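Local coordinates for DsbA family protein (Salmonella typhimurium, PDB 7JVE) that acts as a trimeric thioredoxin-like enzyme of the DsbA family with both thiol oxidase and disulfide isomerase activities, at the interface of chains A and B. Sequence-based numbering; all coordinates share one arbitrary frame. Chains: chain A/B, DsbA family protein.

Contact 1: the interface of chains A and B. Residues chain A 2, 4, 6, 9-10, 13; chain B 7, 9, 12-13, 16.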
# COMPACT_ATOMS: atom_id res chain seq x y z
N ASP A 2 31.76 22.62 38.36
CA ASP A 2 32.61 22.53 39.54
C ASP A 2 32.40 21.18 40.25
O ASP A 2 32.15 20.16 39.59
CB ASP A 2 32.32 23.72 40.47
CG ASP A 2 33.36 23.89 41.58
OD1 ASP A 2 34.52 23.49 41.38
OD2 ASP A 2 33.00 24.44 42.64
N ALA A 4 31.06 18.75 43.90
CA ALA A 4 29.95 18.56 44.82
C ALA A 4 29.91 17.13 45.36
O ALA A 4 30.62 16.26 44.84
CB ALA A 4 28.62 18.90 44.13
N THR A 6 29.37 13.41 45.71
CA THR A 6 29.14 12.42 44.67
C THR A 6 27.76 11.79 44.78
O THR A 6 27.05 11.63 43.78
CB THR A 6 30.22 11.34 44.74
OG1 THR A 6 31.47 11.92 44.36
CG2 THR A 6 29.89 10.18 43.82
N ILE A 9 25.03 14.19 43.29
CA ILE A 9 25.09 14.79 41.96
C ILE A 9 24.08 14.13 41.02
O ILE A 9 23.24 14.81 40.41
CB ILE A 9 26.51 14.69 41.39
CG1 ILE A 9 27.46 15.47 42.30
CG2 ILE A 9 26.51 15.17 39.92
CD1 ILE A 9 28.92 15.25 41.99
N GLY A 10 24.15 12.81 40.89
CA GLY A 10 23.32 12.08 39.96
C GLY A 10 21.84 12.30 40.18
O GLY A 10 21.11 12.75 39.28
N ALA A 13 21.00 16.07 39.54
CA ALA A 13 21.06 16.47 38.15
C ALA A 13 19.80 16.02 37.39
O ALA A 13 19.24 16.80 36.60
CB ALA A 13 22.32 15.89 37.51
N SER B 7 33.01 14.91 43.58
CA SER B 7 33.35 14.63 42.19
C SER B 7 33.02 15.85 41.33
O SER B 7 32.55 16.88 41.83
CB SER B 7 32.61 13.38 41.72
OG SER B 7 33.03 12.25 42.47
N ILE B 9 30.75 17.68 38.71
CA ILE B 9 29.30 17.58 38.52
C ILE B 9 28.97 17.05 37.12
O ILE B 9 28.23 16.07 36.97
CB ILE B 9 28.63 18.94 38.76
CG1 ILE B 9 28.63 19.28 40.25
CG2 ILE B 9 27.21 18.95 38.19
CD1 ILE B 9 28.38 20.75 40.53
N THR B 12 29.99 13.29 36.43
CA THR B 12 29.31 12.41 37.38
C THR B 12 27.82 12.30 37.06
O THR B 12 27.23 11.22 37.18
CB THR B 12 29.53 12.92 38.80
OG1 THR B 12 30.93 13.06 39.05
CG2 THR B 12 28.91 11.96 39.82
N ALA B 13 27.20 13.42 36.67
CA ALA B 13 25.79 13.42 36.29
C ALA B 13 25.59 12.64 35.01
O ALA B 13 24.66 11.83 34.90
CB ALA B 13 25.29 14.86 36.14
N TYR B 16 25.79 9.02 35.69
CA TYR B 16 24.62 8.53 36.42
C TYR B 16 23.42 8.40 35.50
O TYR B 16 22.68 7.40 35.57
CB TYR B 16 24.30 9.47 37.58
CG TYR B 16 23.12 9.03 38.43
CD1 TYR B 16 21.83 9.41 38.11
CD2 TYR B 16 23.31 8.26 39.57
CE1 TYR B 16 20.75 9.03 38.90
CE2 TYR B 16 22.25 7.87 40.35
CZ TYR B 16 20.98 8.26 40.01
OH TYR B 16 19.92 7.88 40.80

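Contact 2: the interface of chains A and B. Residues chain A 10-11, 14; chain B 16-17, 20, 23-24.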
# COMPACT_ATOMS: atom_id res chain seq x y z
N GLY A 10 24.15 12.81 40.89
CA GLY A 10 23.32 12.08 39.96
C GLY A 10 21.84 12.30 40.18
O GLY A 10 21.11 12.75 39.28
N PRO A 11 21.35 11.97 41.37
CA PRO A 11 19.93 12.20 41.65
C PRO A 11 19.51 13.65 41.48
O PRO A 11 18.40 13.91 40.99
CB PRO A 11 19.80 11.74 43.11
CG PRO A 11 20.86 10.72 43.26
CD PRO A 11 22.02 11.26 42.47
N GLU A 14 19.35 14.79 37.60
CA GLU A 14 18.20 14.32 36.84
C GLU A 14 16.90 14.90 37.36
O GLU A 14 15.96 15.09 36.58
CB GLU A 14 18.15 12.80 36.83
CG GLU A 14 17.59 12.16 38.08
CD GLU A 14 17.51 10.65 37.97
OE1 GLU A 14 17.63 10.12 36.83
OE2 GLU A 14 17.34 9.98 39.01
N TYR B 16 25.79 9.02 35.69
CA TYR B 16 24.62 8.53 36.42
C TYR B 16 23.42 8.40 35.50
O TYR B 16 22.68 7.40 35.57
CB TYR B 16 24.30 9.47 37.58
CG TYR B 16 23.12 9.03 38.43
CD1 TYR B 16 21.83 9.41 38.11
CD2 TYR B 16 23.31 8.26 39.57
CE1 TYR B 16 20.75 9.03 38.90
CE2 TYR B 16 22.25 7.87 40.35
CZ TYR B 16 20.98 8.26 40.01
OH TYR B 16 19.92 7.88 40.80
N ILE B 17 23.18 9.40 34.65
CA ILE B 17 22.05 9.32 33.73
C ILE B 17 22.23 8.12 32.80
O ILE B 17 21.28 7.37 32.55
CB ILE B 17 21.91 10.64 32.97
CG1 ILE B 17 21.34 11.71 33.91
CG2 ILE B 17 21.02 10.48 31.76
CD1 ILE B 17 21.44 13.14 33.40
N HIS B 20 21.26 5.17 34.74
CA HIS B 20 19.86 5.23 35.19
C HIS B 20 19.06 6.07 34.20
O HIS B 20 18.61 7.18 34.52
CB HIS B 20 19.75 5.83 36.59
CG HIS B 20 20.61 5.16 37.61
ND1 HIS B 20 21.97 5.35 37.69
CD2 HIS B 20 20.29 4.33 38.64
CE1 HIS B 20 22.46 4.65 38.69
NE2 HIS B 20 21.46 4.02 39.29
N LYS B 23 14.48 8.17 33.84
CA LYS B 23 13.80 9.43 34.18
C LYS B 23 14.07 10.52 33.16
O LYS B 23 13.19 11.33 32.86
CB LYS B 23 14.22 9.93 35.56
CG LYS B 23 13.57 9.05 36.57
CD LYS B 23 13.92 9.25 37.93
CE LYS B 23 13.40 10.61 38.25
NZ LYS B 23 13.59 11.05 39.66
N VAL B 24 15.32 10.63 32.72
CA VAL B 24 15.60 11.52 31.61
C VAL B 24 14.96 10.98 30.33
O VAL B 24 14.50 11.75 29.46
CB VAL B 24 17.12 11.72 31.46
CG1 VAL B 24 17.46 12.50 30.22
CG2 VAL B 24 17.69 12.41 32.73
O HOH W 1 17.55 9.62 33.87
O HOH W 2 16.23 7.29 36.11

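Contact 3: the interface of chains A and B. Residues chain A 33-34, 36-37, 39-40; chain B 42, 45-46, 49.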
# COMPACT_ATOMS: atom_id res chain seq x y z
N ALA A 33 16.98 13.56 16.14
CA ALA A 33 16.65 13.88 14.76
C ALA A 33 17.82 13.57 13.83
O ALA A 33 17.60 13.23 12.66
CB ALA A 33 16.24 15.35 14.66
N GLU A 34 19.05 13.65 14.35
CA GLU A 34 20.27 13.44 13.57
C GLU A 34 20.76 12.00 13.62
O GLU A 34 21.55 11.60 12.75
CB GLU A 34 21.39 14.37 14.06
CG GLU A 34 21.20 15.84 13.69
CD GLU A 34 22.06 16.81 14.52
OE1 GLU A 34 21.83 18.04 14.44
OE2 GLU A 34 22.98 16.34 15.24
N PRO A 36 18.44 9.17 13.60
CA PRO A 36 17.01 8.78 13.66
C PRO A 36 16.76 7.28 13.64
O PRO A 36 15.61 6.85 13.55
CB PRO A 36 16.41 9.45 12.42
CG PRO A 36 17.57 9.54 11.45
CD PRO A 36 18.83 9.66 12.27
N GLU A 37 17.82 6.48 13.71
CA GLU A 37 17.68 5.03 13.78
C GLU A 37 16.79 4.61 14.94
O GLU A 37 16.21 3.52 14.90
CB GLU A 37 19.05 4.37 13.95
CG GLU A 37 20.06 4.88 12.95
CD GLU A 37 20.80 6.09 13.49
OE1 GLU A 37 21.13 7.02 12.72
OE2 GLU A 37 21.09 6.09 14.71
N LEU A 39 13.99 5.78 15.68
CA LEU A 39 12.63 5.71 15.17
C LEU A 39 12.31 4.30 14.66
O LEU A 39 11.19 3.81 14.86
CB LEU A 39 12.48 6.73 14.05
CG LEU A 39 11.18 7.48 13.88
CD1 LEU A 39 10.76 8.05 15.22
CD2 LEU A 39 11.45 8.59 12.86
N VAL A 40 13.26 3.65 14.00
CA VAL A 40 12.97 2.36 13.39
C VAL A 40 12.69 1.31 14.46
O VAL A 40 11.78 0.50 14.33
CB VAL A 40 14.13 1.95 12.47
CG1 VAL A 40 13.94 0.54 11.94
CG2 VAL A 40 14.27 2.96 11.34
N ALA B 42 13.30 13.74 12.06
CA ALA B 42 13.97 12.45 12.05
C ALA B 42 13.47 11.59 10.90
O ALA B 42 14.25 10.90 10.23
CB ALA B 42 13.76 11.74 13.39
N THR B 45 14.89 12.72 7.55
CA THR B 45 16.28 12.30 7.40
C THR B 45 16.38 10.84 6.96
O THR B 45 17.20 10.52 6.09
CB THR B 45 17.02 12.55 8.72
OG1 THR B 45 17.01 13.95 9.01
CG2 THR B 45 18.46 12.07 8.64
N LEU B 46 15.56 9.96 7.54
CA LEU B 46 15.52 8.56 7.09
C LEU B 46 15.09 8.46 5.64
O LEU B 46 15.57 7.59 4.90
CB LEU B 46 14.56 7.74 7.95
CG LEU B 46 14.99 7.45 9.37
CD1 LEU B 46 13.81 6.79 10.09
CD2 LEU B 46 16.26 6.61 9.41
N ARG B 49 18.11 9.53 3.54
CA ARG B 49 19.04 8.40 3.46
C ARG B 49 18.57 7.38 2.43
O ARG B 49 19.37 6.88 1.62
CB ARG B 49 19.23 7.74 4.83
CG ARG B 49 19.95 8.64 5.86
CD ARG B 49 20.09 7.98 7.24
NE ARG B 49 20.87 8.79 8.17
CZ ARG B 49 21.18 8.42 9.42
NH1 ARG B 49 20.78 7.24 9.87
NH2 ARG B 49 21.91 9.22 10.19

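Contact 1: the interface of chains A and B
A:Ala4 and B:Ser7 pair in an antiparallel beta bridge at the N-terminal end of what is probably the trimerisation region of this thioredoxin-like, DsbA-family enzyme. Backbone bonds run both ways: B:Ser7 N gives to A:Ala4 O at 3.0 Å, and A:Ala4 N gives to B:Ser7 O at 3.2 Å. Next to the bridge, B:Ile9 N, in the first turn of helix 9-19, donates to A:Asp2 O at 3.0 Å. This bond is nearly straight, 172° at the hydrogen. It ties the start of the helix to the partner chain.

A hydroxyl pair adds a side-chain hydrogen bond: A:Thr6 OG1 and B:Ser7 OG lie 2.5 Å apart, and which one donates is not decided.

Apolar contacts lie alongside. A:Ile9 crosses B:Thr12 at about a right angle. Its CG2 branch, anti to the backbone N, points at the B helix and lies 3.9 Å from B:Thr12 CB. Its CD1 tip reaches the B:Thr12 methyl CG2. The two alanine methyls, A:Ala13 CB and B:Ala13 CB, meet at 3.4 Å. With CG anti to the backbone N (chi1 -178°), B:Tyr16 lays its ring against the A:Gly10 backbone. A:Gly10 CA sits over one face of the B:Tyr16 ring in a CH-pi contact, 3.7 Å from the centroid and offset toward the rim.

Contact 2: the interface of chains A and B
A:Glu14 OE1, a carboxylate oxygen, is gripped by two waters that link it to chain B. Water 1 lies 3.0 Å from A:Glu14 OE1 and water 2 lies 3.2 Å from it. Both waters also bond B:His20 O, water 1 at 2.7 Å. B:Val24 N binds water 1, and B:Lys23 N binds water 2. These amides belong to the first turn of helix 22-34, so that helix end may help stabilise the carboxylate charge.

A:Glu14 CG stands between the backbone N and the carbonyl carbon (chi1 79°), and the chain runs extended beyond it toward chain B. There the carboxylate meets the edge of the B:Tyr16 ring, with the two planes 83° apart. A:Glu14 OE2 is 3.5 Å from B:Tyr16 CE1. The B:Lys23 side chain crosses A:Glu14 at about a right angle, and its NZ makes a long salt bridge of 4.0 Å to A:Glu14 OE2.

A:Pro11 packs on the same face of the B:Tyr16 ring as A:Gly10. The opposite face carries the B:His20 imidazole, with ND1 over the ring centre. B:His20 ND1 donates to B:Tyr16 O at 3.0 Å, which fixes the imidazole there. The site joins helix 6-19 of one subunit to the end of helix 9-19 and the start of helix 22-34 of the next, probably supporting the trimer.

Contact 3: the interface of chains A and B
B:Leu46 and A:Pro36 hide the most surface here, 65 and 52 Å². A:Pro36, in the loop just before helix 37-64 of chain A, meets B:Leu46 within helix 37-64 of chain B, in what is probably the N-terminal trimerisation region of this DsbA-family protein. The two side chains slide past each other in opposite directions. B:Leu46 forks at CG: CD2 goes to the A:Pro36 ring, CD1 to A:Leu39 and A:Val40. B:Leu46 CD2 touches A:Pro36 CG at 3.8 Å. B:Leu46 CD1 lies 4.1 Å from A:Val40 CG2 and also reaches A:Leu39 CD2. A:Pro36 also packs on B:Ala42, with A:Pro36 CB 3.6 Å from B:Ala42 CB, while its CG meets the B:Thr45 methyl CG2.

B:Arg49 reaches A:Pro36 tip to tip. A:Pro36 CD lies 3.5 Å above one face of the guanidinium, offset toward the rim. The arm is extended from CG to NE and brings NH1 to A:Glu37. B:Arg49 NH1 donates to A:Glu37 OE1 at 2.9 Å, 159° at the hydrogen, in a salt bridge. OE1 uses the anti lone pair, away from the other carboxylate oxygen. A:Glu37 bends at chi2 (90°), and its carboxylate lies nearly coplanar with the guanidinium, 9° apart. NH2 adds a weak bond to the same oxygen.

Contacts 1 and 2 are neighbours, with C-alpha centres about 10 Å apart. They share A:Gly10 and B:Tyr16 and both use helix 6-19 of chain A and helix 9-19 of chain B. Between C-alpha centres, contact 3 lies about 31 Å from contact 1 and 25 Å from contact 2. It uses helix 37-64 of both chains and the end of helix 21-34 of chain A. This suggests that the N-terminal helices form a stalk that joins the subunits of the trimer, while the catalytic domains of A and B stand apart.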